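Local coordinates for protein endo-polygalacturonase (Pectobacterium carotovorum subsp. carotovorum, PDB 1BHE) that hydrolyses the alpha-1,4-linked galacturonosyl chains of polygalacturonic acid as a secreted monomeric endo-acting enzyme, contributing to maceration and soft rot of plant tissue, at residues N110-P116 / N161-V167; A187-K193 / I214-A220. Numbering follows the deposited sequence.

Contact 1 of 2, residues N110-P116 / N161-V167; sequences NSGIYGP and NFTLYNV
Strands 112-114 and 162-165 run parallel; their axes approach to 4.7 Å, with 10° between their N-to-C directions. Asn161 (phi/psi 45/64) turns the corner into its strand. Water 2 joins Asn161 ND2 (2.8 Å) to Asn110 OD1 (2.7 Å), while Asn161 OD1 is hydrogen-bonded to Arg4. Phe162 (chi1 t) lays its ring face on Gly112, whose CA is 4.2 Å from the centroid (CH-pi). Ile113 CD1 meets the ring edge, 4.0 Å from Phe162 CZ. Thr163 pairs with Gly112, Leu164 with Ile113 and Tyr165 with Tyr114. Thr163 N donates a hydrogen bond to Ser111 O (3.0 Å); Thr163 O accepts one from Ile113 N (2.9 Å). These are neighbouring coils of the right-handed parallel beta-helix of glycosyl hydrolase family 28. Leu164 CD2 packs 3.9 Å from Ile113 CB inside. Tyr165 CB packs 3.7 Å from Tyr114 CD2 on the other face. Tyr165 N donates to Ile113 O (3.0 Å), Gly115 N to Tyr165 O (3.1 Å). Asn166 (48/56) makes the next corner beside cis-Pro116, before Val167.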
loop_
_atom_site.group_PDB
_atom_site.type_symbol
_atom_site.label_atom_id
_atom_site.label_comp_id
_atom_site.label_asym_id
_atom_site.label_seq_id
_atom_site.Cartn_x
_atom_site.Cartn_y
_atom_site.Cartn_z
ATOM N N ASN A 110 19.161 1.374 4.095
ATOM C CA ASN A 110 19.263 2.806 3.837
ATOM C C ASN A 110 19.052 3.176 2.375
ATOM O O ASN A 110 19.736 4.077 1.858
ATOM C CB ASN A 110 20.614 3.353 4.335
ATOM C CG ASN A 110 20.813 3.143 5.826
ATOM O OD1 ASN A 110 19.867 3.219 6.608
ATOM N ND2 ASN A 110 22.055 2.881 6.228
ATOM N N SER A 111 18.133 2.513 1.676
ATOM C CA SER A 111 17.841 2.850 0.286
ATOM C C SER A 111 16.568 3.698 0.271
ATOM O O SER A 111 15.787 3.652 1.238
ATOM C CB SER A 111 17.668 1.616 -0.598
ATOM O OG SER A 111 18.909 0.944 -0.773
ATOM N N GLY A 112 16.329 4.421 -0.832
ATOM C CA GLY A 112 15.137 5.272 -0.813
ATOM C C GLY A 112 14.744 5.838 -2.164
ATOM O O GLY A 112 15.469 5.728 -3.142
ATOM N N ILE A 113 13.542 6.393 -2.228
ATOM C CA ILE A 113 12.964 6.997 -3.434
ATOM C C ILE A 113 12.436 8.377 -3.040
ATOM O O ILE A 113 11.688 8.500 -2.066
ATOM C CB ILE A 113 11.830 6.129 -3.989
ATOM C CG1 ILE A 113 12.373 4.818 -4.587
ATOM C CG2 ILE A 113 11.001 6.871 -5.037
ATOM C CD1 ILE A 113 11.295 3.775 -4.808
ATOM N N TYR A 114 12.911 9.414 -3.716
ATOM C CA TYR A 114 12.625 10.802 -3.369
ATOM C C TYR A 114 12.056 11.587 -4.548
ATOM O O TYR A 114 12.482 11.349 -5.684
ATOM C CB TYR A 114 13.933 11.500 -2.912
ATOM C CG TYR A 114 14.565 10.862 -1.689
ATOM C CD1 TYR A 114 15.354 9.722 -1.796
ATOM C CD2 TYR A 114 14.324 11.362 -0.420
ATOM C CE1 TYR A 114 15.862 9.092 -0.673
ATOM C CE2 TYR A 114 14.847 10.756 0.711
ATOM C CZ TYR A 114 15.607 9.614 0.574
ATOM O OH TYR A 114 16.131 9.011 1.696
ATOM N N GLY A 115 11.136 12.508 -4.294
ATOM C CA GLY A 115 10.577 13.378 -5.328
ATOM C C GLY A 115 11.145 14.794 -5.215
ATOM O O GLY A 115 12.325 14.959 -4.932
ATOM N N PRO A 116 10.346 15.797 -5.581
ATOM C CA PRO A 116 8.932 15.682 -5.808
ATOM C C PRO A 116 8.417 15.420 -7.205
ATOM O O PRO A 116 7.267 15.760 -7.510
ATOM C CB PRO A 116 8.401 17.045 -5.317
ATOM C CG PRO A 116 9.478 17.988 -5.731
ATOM C CD PRO A 116 10.768 17.230 -5.572
ATOM N N ASN A 161 15.377 0.005 7.005
ATOM C CA ASN A 161 15.338 1.461 6.936
ATOM C C ASN A 161 15.289 2.042 5.532
ATOM O O ASN A 161 16.161 2.767 5.049
ATOM C CB ASN A 161 16.493 2.018 7.783
ATOM C CG ASN A 161 16.315 1.709 9.260
ATOM O OD1 ASN A 161 15.208 1.479 9.770
ATOM N ND2 ASN A 161 17.419 1.698 10.005
ATOM N N PHE A 162 14.189 1.744 4.837
ATOM C CA PHE A 162 13.908 2.226 3.493
ATOM C C PHE A 162 13.104 3.524 3.622
ATOM O O PHE A 162 12.257 3.612 4.516
ATOM C CB PHE A 162 13.087 1.200 2.696
ATOM C CG PHE A 162 12.945 1.548 1.236
ATOM C CD1 PHE A 162 11.940 2.388 0.792
ATOM C CD2 PHE A 162 13.842 1.049 0.312
ATOM C CE1 PHE A 162 11.835 2.721 -0.551
ATOM C CE2 PHE A 162 13.751 1.382 -1.027
ATOM C CZ PHE A 162 12.745 2.219 -1.465
ATOM N N THR A 163 13.343 4.499 2.758
ATOM C CA THR A 163 12.648 5.779 2.825
ATOM C C THR A 163 11.905 6.088 1.525
ATOM O O THR A 163 12.465 5.919 0.448
ATOM C CB THR A 163 13.653 6.933 3.071
ATOM O OG1 THR A 163 14.274 6.749 4.348
ATOM C CG2 THR A 163 12.949 8.289 3.045
ATOM N N LEU A 164 10.676 6.556 1.632
ATOM C CA LEU A 164 9.852 6.996 0.514
ATOM C C LEU A 164 9.432 8.436 0.862
ATOM O O LEU A 164 8.644 8.586 1.800
ATOM C CB LEU A 164 8.592 6.158 0.397
ATOM C CG LEU A 164 8.026 5.684 -0.924
ATOM C CD1 LEU A 164 6.504 5.555 -0.863
ATOM C CD2 LEU A 164 8.456 6.488 -2.137
ATOM N N TYR A 165 9.977 9.438 0.178
ATOM C CA TYR A 165 9.708 10.808 0.606
ATOM C C TYR A 165 9.366 11.827 -0.465
ATOM O O TYR A 165 10.045 11.886 -1.488
ATOM C CB TYR A 165 11.010 11.298 1.282
ATOM C CG TYR A 165 10.986 12.735 1.759
ATOM C CD1 TYR A 165 10.104 13.167 2.734
ATOM C CD2 TYR A 165 11.882 13.655 1.218
ATOM C CE1 TYR A 165 10.105 14.487 3.166
ATOM C CE2 TYR A 165 11.897 14.971 1.650
ATOM C CZ TYR A 165 11.001 15.378 2.617
ATOM O OH TYR A 165 11.014 16.695 3.042
ATOM N N ASN A 166 8.393 12.686 -0.146
ATOM C CA ASN A 166 8.092 13.839 -1.002
ATOM C C ASN A 166 7.975 13.433 -2.455
ATOM O O ASN A 166 8.684 13.982 -3.289
ATOM C CB ASN A 166 9.243 14.828 -0.772
ATOM C CG ASN A 166 9.073 16.198 -1.392
ATOM O OD1 ASN A 166 7.953 16.668 -1.577
ATOM N ND2 ASN A 166 10.195 16.833 -1.733
ATOM N N VAL A 167 7.106 12.489 -2.792
ATOM C CA VAL A 167 6.987 11.996 -4.162
ATOM C C VAL A 167 5.571 11.599 -4.521
ATOM O O VAL A 167 4.771 11.261 -3.643
ATOM C CB VAL A 167 7.967 10.796 -4.272
ATOM C CG1 VAL A 167 7.546 9.672 -3.323
ATOM C CG2 VAL A 167 8.089 10.277 -5.690
HETATM O O HOH W 1 18.054 5.469 6.105
HETATM O O HOH W 2 20.057 2.059 9.049
HETATM O O HOH W 3 16.665 5.248 3.792
HETATM O O HOH W 4 12.626 14.930 -1.992
#

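Contact 2 of 2, residues A187-K193 / I214-A220; sequences AWKTTIK and IAYSNIA
Two coils of the parallel beta-helix stack here through a corner. The strands are extended on both sides of it; Lys189 (phi/psi 58/41) and Tyr216 (51/40) make the turn. Before the corner, Ala187 pairs with Ile214 and Trp188 with Ala215. Ala215 N donates a hydrogen bond to Ala187 O (2.9 Å), and Lys189 N donates one to Ala215 O (3.1 Å). After it, Thr191, Ile192 and Lys193 pair with Asn218, Ile219 and Ala220. The axes of strands 190-193 and 218-220 approach to 4.7 Å, with 12° between their N-to-C directions.

On the outside, Tyr216 (chi1 m) points toward 187-193 and packs obliquely against the Trp188 indole (chi1 t); Trp188 CE2 lies 3.6 Å from Tyr216 CD2. The small side chain of Ala215 lies beside the indole, with Ala215 CB 4.3 Å from Trp188 CE3. Lys193 bends at chi2 p over small Ala220, Lys193 CD 3.8 Å from Ala220 CB. Inside, Ile192 CG2 meets Ile219 CG2 at 4.1 Å.

Ser217 OG fills the corner. It donates to Ala215 O (3.0 Å) and accepts a hydrogen bond from Thr190 N (3.0 Å). A serine hydroxyl thus supplies, at the bend, one acceptor among otherwise backbone hydrogen bonds between the coils.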
loop_
_atom_site.group_PDB
_atom_site.type_symbol
_atom_site.label_atom_id
_atom_site.label_comp_id
_atom_site.label_asym_id
_atom_site.label_seq_id
_atom_site.Cartn_x
_atom_site.Cartn_y
_atom_site.Cartn_z
ATOM N N ALA A 187 7.319 6.313 5.008
ATOM C CA ALA A 187 6.717 6.996 3.865
ATOM C C ALA A 187 6.244 8.352 4.424
ATOM O O ALA A 187 5.499 8.368 5.404
ATOM C CB ALA A 187 5.577 6.228 3.244
ATOM N N TRP A 188 6.771 9.441 3.897
ATOM C CA TRP A 188 6.473 10.777 4.434
ATOM C C TRP A 188 6.249 11.738 3.278
ATOM O O TRP A 188 7.025 11.741 2.326
ATOM C CB TRP A 188 7.651 11.206 5.293
ATOM C CG TRP A 188 7.504 12.447 6.113
ATOM C CD1 TRP A 188 7.159 13.698 5.692
ATOM C CD2 TRP A 188 7.734 12.549 7.527
ATOM N NE1 TRP A 188 7.150 14.572 6.754
ATOM C CE2 TRP A 188 7.502 13.887 7.894
ATOM C CE3 TRP A 188 8.123 11.633 8.513
ATOM C CZ2 TRP A 188 7.633 14.330 9.207
ATOM C CZ3 TRP A 188 8.251 12.075 9.816
ATOM C CH2 TRP A 188 8.014 13.418 10.151
ATOM N N LYS A 189 5.141 12.472 3.285
ATOM C CA LYS A 189 4.811 13.345 2.159
ATOM C C LYS A 189 4.721 12.550 0.862
ATOM O O LYS A 189 5.143 12.990 -0.200
ATOM C CB LYS A 189 5.786 14.520 2.052
ATOM C CG LYS A 189 5.379 15.666 2.983
ATOM C CD LYS A 189 6.484 16.701 3.134
ATOM C CE LYS A 189 6.033 17.860 4.028
ATOM N NZ LYS A 189 7.190 18.755 4.356
ATOM N N THR A 190 4.124 11.359 0.937
ATOM C CA THR A 190 3.944 10.507 -0.230
ATOM C C THR A 190 2.536 10.763 -0.762
ATOM O O THR A 190 1.583 10.720 0.018
ATOM C CB THR A 190 4.111 9.015 0.103
ATOM O OG1 THR A 190 5.487 8.739 0.401
ATOM C CG2 THR A 190 3.701 8.132 -1.067
ATOM N N THR A 191 2.431 11.066 -2.049
ATOM C CA THR A 191 1.111 11.255 -2.652
ATOM C C THR A 191 0.815 10.066 -3.557
ATOM O O THR A 191 1.656 9.732 -4.387
ATOM C CB THR A 191 1.029 12.569 -3.454
ATOM O OG1 THR A 191 1.158 13.648 -2.515
ATOM C CG2 THR A 191 -0.305 12.702 -4.174
ATOM N N ILE A 192 -0.330 9.425 -3.372
ATOM C CA ILE A 192 -0.747 8.308 -4.213
ATOM C C ILE A 192 -2.087 8.689 -4.856
ATOM O O ILE A 192 -3.021 9.060 -4.136
ATOM C CB ILE A 192 -0.890 6.984 -3.445
ATOM C CG1 ILE A 192 0.493 6.365 -3.211
ATOM C CG2 ILE A 192 -1.768 5.965 -4.173
ATOM C CD1 ILE A 192 0.526 5.371 -2.066
ATOM N N LYS A 193 -2.164 8.600 -6.182
ATOM C CA LYS A 193 -3.402 8.942 -6.874
ATOM C C LYS A 193 -3.647 8.013 -8.060
ATOM O O LYS A 193 -2.948 8.019 -9.070
ATOM C CB LYS A 193 -3.420 10.399 -7.324
ATOM C CG LYS A 193 -4.724 10.874 -7.936
ATOM C CD LYS A 193 -5.930 10.710 -7.019
ATOM C CE LYS A 193 -7.190 11.195 -7.734
ATOM N NZ LYS A 193 -8.360 11.282 -6.819
ATOM N N ILE A 214 3.900 5.875 8.362
ATOM C CA ILE A 214 3.285 6.512 7.190
ATOM C C ILE A 214 2.759 7.862 7.704
ATOM O O ILE A 214 1.874 7.863 8.562
ATOM C CB ILE A 214 2.189 5.682 6.528
ATOM C CG1 ILE A 214 2.726 4.345 6.000
ATOM C CG2 ILE A 214 1.555 6.482 5.387
ATOM C CD1 ILE A 214 1.675 3.359 5.537
ATOM N N ALA A 215 3.366 8.969 7.282
ATOM C CA ALA A 215 2.976 10.273 7.815
ATOM C C ALA A 215 2.938 11.391 6.793
ATOM O O ALA A 215 3.620 11.385 5.768
ATOM C CB ALA A 215 3.952 10.669 8.930
ATOM N N TYR A 216 2.056 12.367 7.033
ATOM C CA TYR A 216 1.903 13.533 6.171
ATOM C C TYR A 216 1.733 13.167 4.706
ATOM O O TYR A 216 2.272 13.831 3.815
ATOM C CB TYR A 216 3.108 14.465 6.374
ATOM C CG TYR A 216 3.159 15.011 7.788
ATOM C CD1 TYR A 216 2.282 16.004 8.196
ATOM C CD2 TYR A 216 4.069 14.509 8.711
ATOM C CE1 TYR A 216 2.317 16.493 9.498
ATOM C CE2 TYR A 216 4.106 14.983 10.009
ATOM C CZ TYR A 216 3.235 15.983 10.391
ATOM O OH TYR A 216 3.273 16.457 11.683
ATOM N N SER A 217 0.975 12.115 4.440
ATOM C CA SER A 217 0.768 11.610 3.094
ATOM C C SER A 217 -0.689 11.719 2.673
ATOM O O SER A 217 -1.583 11.970 3.479
ATOM C CB SER A 217 1.290 10.168 3.015
ATOM O OG SER A 217 2.696 10.146 3.224
ATOM N N ASN A 218 -0.912 11.568 1.379
ATOM C CA ASN A 218 -2.239 11.714 0.777
ATOM C C ASN A 218 -2.496 10.526 -0.136
ATOM O O ASN A 218 -1.798 10.373 -1.142
ATOM C CB ASN A 218 -2.246 13.031 -0.008
ATOM C CG ASN A 218 -3.668 13.429 -0.361
ATOM O OD1 ASN A 218 -4.368 12.618 -0.963
ATOM N ND2 ASN A 218 -4.067 14.630 0.041
ATOM N N ILE A 219 -3.421 9.650 0.249
ATOM C CA ILE A 219 -3.654 8.432 -0.529
ATOM C C ILE A 219 -5.074 8.309 -1.053
ATOM O O ILE A 219 -6.034 8.216 -0.292
ATOM C CB ILE A 219 -3.301 7.181 0.303
ATOM C CG1 ILE A 219 -1.836 7.213 0.763
ATOM C CG2 ILE A 219 -3.551 5.904 -0.491
ATOM C CD1 ILE A 219 -1.469 6.128 1.756
ATOM N N ALA A 220 -5.206 8.285 -2.375
ATOM C CA ALA A 220 -6.504 8.120 -3.037
ATOM C C ALA A 220 -6.306 7.078 -4.137
ATOM O O ALA A 220 -5.483 7.279 -5.033
ATOM C CB ALA A 220 -7.018 9.424 -3.604
HETATM O O HOH W 5 -3.946 11.745 -3.598
#

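In the fold
Contacts 1 and 2 follow one another along the chain, with centres 12 Å apart. They join successive coils of one beta-helix, because strands 162-165 and 183-193 are neighbours in its sheet. Probable hydrogen bonds connect them directly: Leu164 O to Trp188 N at 2.9 Å, and Val167 O to Thr191 N at 2.8 Å. Glu8 ties the outer surfaces together, with a hydrogen bond to Tyr165 OH and a salt bridge to Lys189 NZ. Contact 1 lies away from the predicted and inferred active-site residues. Contact 2 is nearer: the Ile219 side chain is about 10 Å from those of Asp223, the predicted proton donor, and His251, an inferred active-site residue.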